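Local coordinates for uronate isomerase (Caulobacter crescentus, PDB 2Q01), which catalyses the interconversion of D-glucuronate with D-fructuronate and of D-galacturonate with D-tagaturonate, as a member of the metallo-dependent hydrolase superfamily, at residues L168-G173 with G191-A196; E176-H181 with Q240-A245. One frame throughout, in Å; residues are numbered along the deposited sequence.

Contact 1 of 2, residues L168-G173 with G191-A196; sequences LATTEG and GHVITA
Two parallel strands of the TIM-barrel fold, 165-169 and 192-194, lie side by side here as the two strands of a beta-alpha-beta unit whose helix is 179-186. Leu168 and Val193 share one face of the sheet, where both also touch Phe160 of helix 156-162, while Ala169 and Ile194 share the other. On that second face Ile194 places CG1 between its own backbone N and carbonyl carbon (chi1 58°), which brings CG1 to 3.8 Å from Ala169 CB. Thr170 and Val193 cross obliquely, Thr170 CG2 lying 4.0 Å from Val193 CG1. With chi1 at 74°, Thr170 OG1 takes the crowded position between backbone N and carbonyl carbon; it donates to Glu172 OE1 at 2.7 Å, meeting that oxygen from above the carboxylate plane, and is also hydrogen-bonded to His181 NE2. An alanine in place of Thr170 would remove OG1 and CG2 and would probably loosen both the Glu172 carboxylate and the His181 ring. The backbone bonding continues along the two chains. Thr170 N reaches Ile194 O at 2.8 Å from above the carbonyl plane, whereas Glu172 N approaches Ala196 O nearly along its C=O axis, at 3.2 Å. Beside that last bond the bent Glu172 chain crosses Thr195 obliquely, its CG 3.2 Å from Thr195 OG1.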
loop_
_atom_site.group_PDB
_atom_site.type_symbol
_atom_site.label_atom_id
_atom_site.label_comp_id
_atom_site.label_asym_id
_atom_site.label_seq_id
_atom_site.Cartn_x
_atom_site.Cartn_y
_atom_site.Cartn_z
ATOM N N LEU B 168 -33.093 -6.371 1.931
ATOM C CA LEU B 168 -32.430 -5.319 2.699
ATOM C C LEU B 168 -32.243 -5.792 4.133
ATOM O O LEU B 168 -33.205 -6.177 4.790
ATOM C CB LEU B 168 -33.255 -4.028 2.677
ATOM C CG LEU B 168 -32.727 -2.781 3.391
ATOM C CD1 LEU B 168 -31.390 -2.335 2.813
ATOM C CD2 LEU B 168 -33.738 -1.653 3.292
ATOM N N ALA B 169 -31.005 -5.768 4.613
ATOM C CA ALA B 169 -30.723 -6.133 5.999
ATOM C C ALA B 169 -30.428 -4.904 6.851
ATOM O O ALA B 169 -29.697 -4.003 6.434
ATOM C CB ALA B 169 -29.570 -7.139 6.081
ATOM N N THR B 170 -31.017 -4.872 8.040
ATOM C CA THR B 170 -30.702 -3.860 9.042
ATOM C C THR B 170 -29.818 -4.494 10.132
ATOM O O THR B 170 -29.554 -5.693 10.094
ATOM C CB THR B 170 -31.986 -3.247 9.643
ATOM O OG1 THR B 170 -32.593 -4.185 10.536
ATOM C CG2 THR B 170 -32.982 -2.893 8.545
ATOM N N THR B 171 -29.355 -3.698 11.093
ATOM C CA THR B 171 -28.409 -4.198 12.101
ATOM C C THR B 171 -28.846 -3.860 13.532
ATOM O O THR B 171 -28.915 -2.684 13.907
ATOM C CB THR B 171 -26.973 -3.685 11.815
ATOM O OG1 THR B 171 -26.596 -4.042 10.480
ATOM C CG2 THR B 171 -25.973 -4.284 12.775
ATOM N N GLU B 172 -29.153 -4.897 14.314
ATOM C CA GLU B 172 -29.599 -4.732 15.709
ATOM C C GLU B 172 -28.748 -5.554 16.667
ATOM O O GLU B 172 -28.178 -6.574 16.283
ATOM C CB GLU B 172 -31.073 -5.133 15.906
ATOM C CG GLU B 172 -31.990 -5.083 14.676
ATOM C CD GLU B 172 -32.350 -3.683 14.214
ATOM O OE1 GLU B 172 -32.018 -3.354 13.062
ATOM O OE2 GLU B 172 -32.976 -2.921 14.984
ATOM N N GLY B 173 -28.664 -5.104 17.915
ATOM C CA GLY B 173 -28.023 -5.870 18.978
ATOM C C GLY B 173 -29.005 -6.795 19.675
ATOM O O GLY B 173 -30.213 -6.667 19.484
ATOM N N GLY B 191 -42.035 -6.811 1.142
ATOM C CA GLY B 191 -40.623 -6.438 1.182
ATOM C C GLY B 191 -39.831 -7.282 2.161
ATOM O O GLY B 191 -40.245 -7.472 3.310
ATOM N N HIS B 192 -38.690 -7.786 1.693
ATOM C CA HIS B 192 -37.843 -8.679 2.469
ATOM C C HIS B 192 -36.820 -7.850 3.232
ATOM O O HIS B 192 -35.658 -7.739 2.837
ATOM C CB HIS B 192 -37.190 -9.709 1.543
ATOM C CG HIS B 192 -36.423 -10.790 2.245
ATOM N ND1 HIS B 192 -35.084 -11.023 2.009
ATOM C CD2 HIS B 192 -36.811 -11.721 3.148
ATOM C CE1 HIS B 192 -34.677 -12.040 2.746
ATOM N NE2 HIS B 192 -35.706 -12.482 3.447
ATOM N N VAL B 193 -37.287 -7.240 4.317
ATOM C CA VAL B 193 -36.425 -6.510 5.233
ATOM C C VAL B 193 -36.067 -7.438 6.390
ATOM O O VAL B 193 -36.934 -7.858 7.157
ATOM C CB VAL B 193 -37.078 -5.210 5.744
ATOM C CG1 VAL B 193 -36.164 -4.510 6.741
ATOM C CG2 VAL B 193 -37.411 -4.278 4.572
ATOM N N ILE B 194 -34.787 -7.777 6.485
ATOM C CA ILE B 194 -34.300 -8.684 7.524
ATOM C C ILE B 194 -33.323 -7.977 8.457
ATOM O O ILE B 194 -33.080 -6.777 8.329
ATOM C CB ILE B 194 -33.662 -9.972 6.933
ATOM C CG1 ILE B 194 -32.496 -9.638 5.998
ATOM C CG2 ILE B 194 -34.715 -10.796 6.219
ATOM C CD1 ILE B 194 -31.631 -10.830 5.648
ATOM N N THR B 195 -32.769 -8.732 9.396
ATOM C CA THR B 195 -31.878 -8.170 10.402
ATOM C C THR B 195 -30.507 -8.856 10.404
ATOM O O THR B 195 -30.284 -9.823 9.674
ATOM C CB THR B 195 -32.537 -8.205 11.807
ATOM O OG1 THR B 195 -31.642 -7.650 12.773
ATOM C CG2 THR B 195 -32.911 -9.629 12.209
ATOM N N ALA B 196 -29.587 -8.320 11.201
ATOM C CA ALA B 196 -28.280 -8.931 11.421
ATOM C C ALA B 196 -27.930 -8.829 12.900
ATOM O O ALA B 196 -28.246 -7.830 13.545
ATOM C CB ALA B 196 -27.221 -8.250 10.569
#

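Contact 2 of 2, residues E176-H181 with Q240-A245; sequences ESLQHH and QAFIDA
Leu178 sits at the N-cap position of helix 179-186, and its CB points toward the C-terminal turn of helix 228-244. From CB the chain continues with CG anti to the carbonyl carbon and beside the backbone N (chi1 -61°), and at CG it forks into two methyls that both meet the Phe242 ring. Leu178 CD1 does most of the touching, lying over one face of that ring in a CH-pi contact, 4.0 Å from the Phe242 ring centroid and 23° off the normal, displaced toward the rim so that its nearest ring atom is Phe242 CD1 at 3.7 Å. The two side chains cross at about a right angle. This is apolar packing between two helices of the TIM-barrel fold, the start of one set against the end of the other. Leu178 CD1 also comes within 3.4 Å of Ala241 O, a carbonyl in the last turn of helix 228-244, and within 3.8 Å of Ala245 CB just past the helix end. The other branch stays by the ring tip, Leu178 CD2 lying 4.0 Å from Phe242 CZ. Tyr197 meets the Phe242 ring edge-to-face, and, three residues after Leu178, His181 CB approaches Ala245 CB to 4.5 Å.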
loop_
_atom_site.group_PDB
_atom_site.type_symbol
_atom_site.label_atom_id
_atom_site.label_comp_id
_atom_site.label_asym_id
_atom_site.label_seq_id
_atom_site.Cartn_x
_atom_site.Cartn_y
_atom_site.Cartn_z
ATOM N N GLU B 176 -31.771 -5.048 21.927
ATOM C CA GLU B 176 -32.931 -4.345 21.342
ATOM C C GLU B 176 -34.001 -5.279 20.769
ATOM O O GLU B 176 -33.717 -6.446 20.473
ATOM C CB GLU B 176 -32.509 -3.280 20.322
ATOM C CG GLU B 176 -31.100 -3.433 19.768
ATOM C CD GLU B 176 -30.613 -2.187 19.050
ATOM O OE1 GLU B 176 -31.254 -1.123 19.187
ATOM O OE2 GLU B 176 -29.584 -2.272 18.347
ATOM N N SER B 177 -35.223 -4.755 20.628
ATOM C CA SER B 177 -36.358 -5.553 20.158
ATOM C C SER B 177 -36.427 -5.640 18.637
ATOM O O SER B 177 -35.972 -4.740 17.923
ATOM C CB SER B 177 -37.681 -5.017 20.719
ATOM O OG SER B 177 -38.078 -3.821 20.073
ATOM N N LEU B 178 -37.003 -6.738 18.156
ATOM C CA LEU B 178 -37.221 -6.948 16.728
ATOM C C LEU B 178 -38.683 -6.636 16.375
ATOM O O LEU B 178 -39.304 -7.277 15.516
ATOM C CB LEU B 178 -36.815 -8.369 16.339
ATOM C CG LEU B 178 -35.343 -8.698 16.594
ATOM C CD1 LEU B 178 -35.084 -10.161 16.335
ATOM C CD2 LEU B 178 -34.432 -7.825 15.736
ATOM N N GLN B 179 -39.194 -5.626 17.074
ATOM C CA GLN B 179 -40.543 -5.089 16.970
ATOM C C GLN B 179 -40.933 -4.731 15.532
ATOM O O GLN B 179 -41.968 -5.169 15.029
ATOM C CB GLN B 179 -40.585 -3.828 17.837
ATOM C CG GLN B 179 -41.948 -3.298 18.214
ATOM C CD GLN B 179 -41.863 -1.989 18.982
ATOM O OE1 GLN B 179 -42.836 -1.237 19.054
ATOM N NE2 GLN B 179 -40.695 -1.706 19.557
ATOM N N HIS B 180 -40.091 -3.934 14.884
ATOM C CA HIS B 180 -40.408 -3.365 13.582
ATOM C C HIS B 180 -40.265 -4.370 12.452
ATOM O O HIS B 180 -40.911 -4.236 11.422
ATOM C CB HIS B 180 -39.555 -2.125 13.329
ATOM C CG HIS B 180 -39.691 -1.089 14.398
ATOM N ND1 HIS B 180 -40.850 -0.370 14.591
ATOM C CD2 HIS B 180 -38.824 -0.669 15.349
ATOM C CE1 HIS B 180 -40.688 0.456 15.609
ATOM N NE2 HIS B 180 -39.468 0.294 16.086
ATOM N N HIS B 181 -39.429 -5.381 12.662
ATOM C CA HIS B 181 -39.288 -6.470 11.708
ATOM C C HIS B 181 -40.496 -7.389 11.715
ATOM O O HIS B 181 -40.907 -7.871 10.663
ATOM C CB HIS B 181 -38.030 -7.273 12.007
ATOM C CG HIS B 181 -36.769 -6.525 11.734
ATOM N ND1 HIS B 181 -36.184 -5.697 12.665
ATOM C CD2 HIS B 181 -35.992 -6.462 10.628
ATOM C CE1 HIS B 181 -35.088 -5.171 12.151
ATOM N NE2 HIS B 181 -34.953 -5.612 10.913
ATOM N N GLN B 240 -31.429 -17.036 17.800
ATOM C CA GLN B 240 -32.604 -17.751 17.301
ATOM C C GLN B 240 -33.737 -16.799 16.933
ATOM O O GLN B 240 -34.365 -16.961 15.889
ATOM C CB GLN B 240 -33.091 -18.786 18.326
ATOM C CG GLN B 240 -34.094 -19.796 17.776
ATOM C CD GLN B 240 -33.640 -20.425 16.464
ATOM O OE1 GLN B 240 -32.575 -21.049 16.389
ATOM N NE2 GLN B 240 -34.449 -20.259 15.421
ATOM N N ALA B 241 -33.977 -15.808 17.793
ATOM C CA ALA B 241 -34.970 -14.760 17.554
ATOM C C ALA B 241 -34.665 -13.928 16.307
ATOM O O ALA B 241 -35.581 -13.472 15.629
ATOM C CB ALA B 241 -35.084 -13.856 18.771
ATOM N N PHE B 242 -33.380 -13.733 16.020
ATOM C CA PHE B 242 -32.940 -12.996 14.837
ATOM C C PHE B 242 -33.145 -13.820 13.569
ATOM O O PHE B 242 -33.603 -13.295 12.557
ATOM C CB PHE B 242 -31.475 -12.577 14.975
ATOM C CG PHE B 242 -31.266 -11.289 15.731
ATOM C CD1 PHE B 242 -31.577 -11.186 17.084
ATOM C CD2 PHE B 242 -30.720 -10.179 15.093
ATOM C CE1 PHE B 242 -31.369 -10.003 17.786
ATOM C CE2 PHE B 242 -30.508 -8.989 15.783
ATOM C CZ PHE B 242 -30.837 -8.900 17.130
ATOM N N ILE B 243 -32.804 -15.106 13.642
ATOM C CA ILE B 243 -33.059 -16.084 12.577
ATOM C C ILE B 243 -34.541 -16.128 12.199
ATOM O O ILE B 243 -34.891 -16.091 11.011
ATOM C CB ILE B 243 -32.558 -17.494 12.995
ATOM C CG1 ILE B 243 -31.033 -17.516 13.007
ATOM C CG2 ILE B 243 -33.075 -18.589 12.056
ATOM C CD1 ILE B 243 -30.447 -18.552 13.907
ATOM N N ASP B 244 -35.398 -16.177 13.220
ATOM C CA ASP B 244 -36.850 -16.142 13.050
ATOM C C ASP B 244 -37.341 -14.824 12.446
ATOM O O ASP B 244 -38.412 -14.775 11.839
ATOM C CB ASP B 244 -37.550 -16.399 14.389
ATOM C CG ASP B 244 -37.349 -17.819 14.899
ATOM O OD1 ASP B 244 -37.511 -18.031 16.120
ATOM O OD2 ASP B 244 -37.035 -18.722 14.093
ATOM N N ALA B 245 -36.548 -13.767 12.613
ATOM C CA ALA B 245 -36.818 -12.470 11.999
ATOM C C ALA B 245 -36.160 -12.349 10.614
ATOM O O ALA B 245 -36.217 -11.291 9.978
ATOM C CB ALA B 245 -36.354 -11.346 12.916
#

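From the N terminus, the chain leaves strand 165-169, runs through a loop into 176-181, which leads into helix 179-186, and returns along strand 192-194, where contact 1 closes a short loop with 17 residues between its segments. Contact 2 has by then only opened; it closes much later, when helix 228-244 ends, over 58 intervening residues. The two closures therefore cross rather than nest, their segments alternating along the chain. Their centres lie 9 Å apart, and they meet directly: Phe242 CZ packs 3.3 Å from Gly173 O. Contact 1 pairs the strands, contact 2 sets helix 179-186 against the end of helix 228-244, and where they meet, segments following the strands pack on those helices.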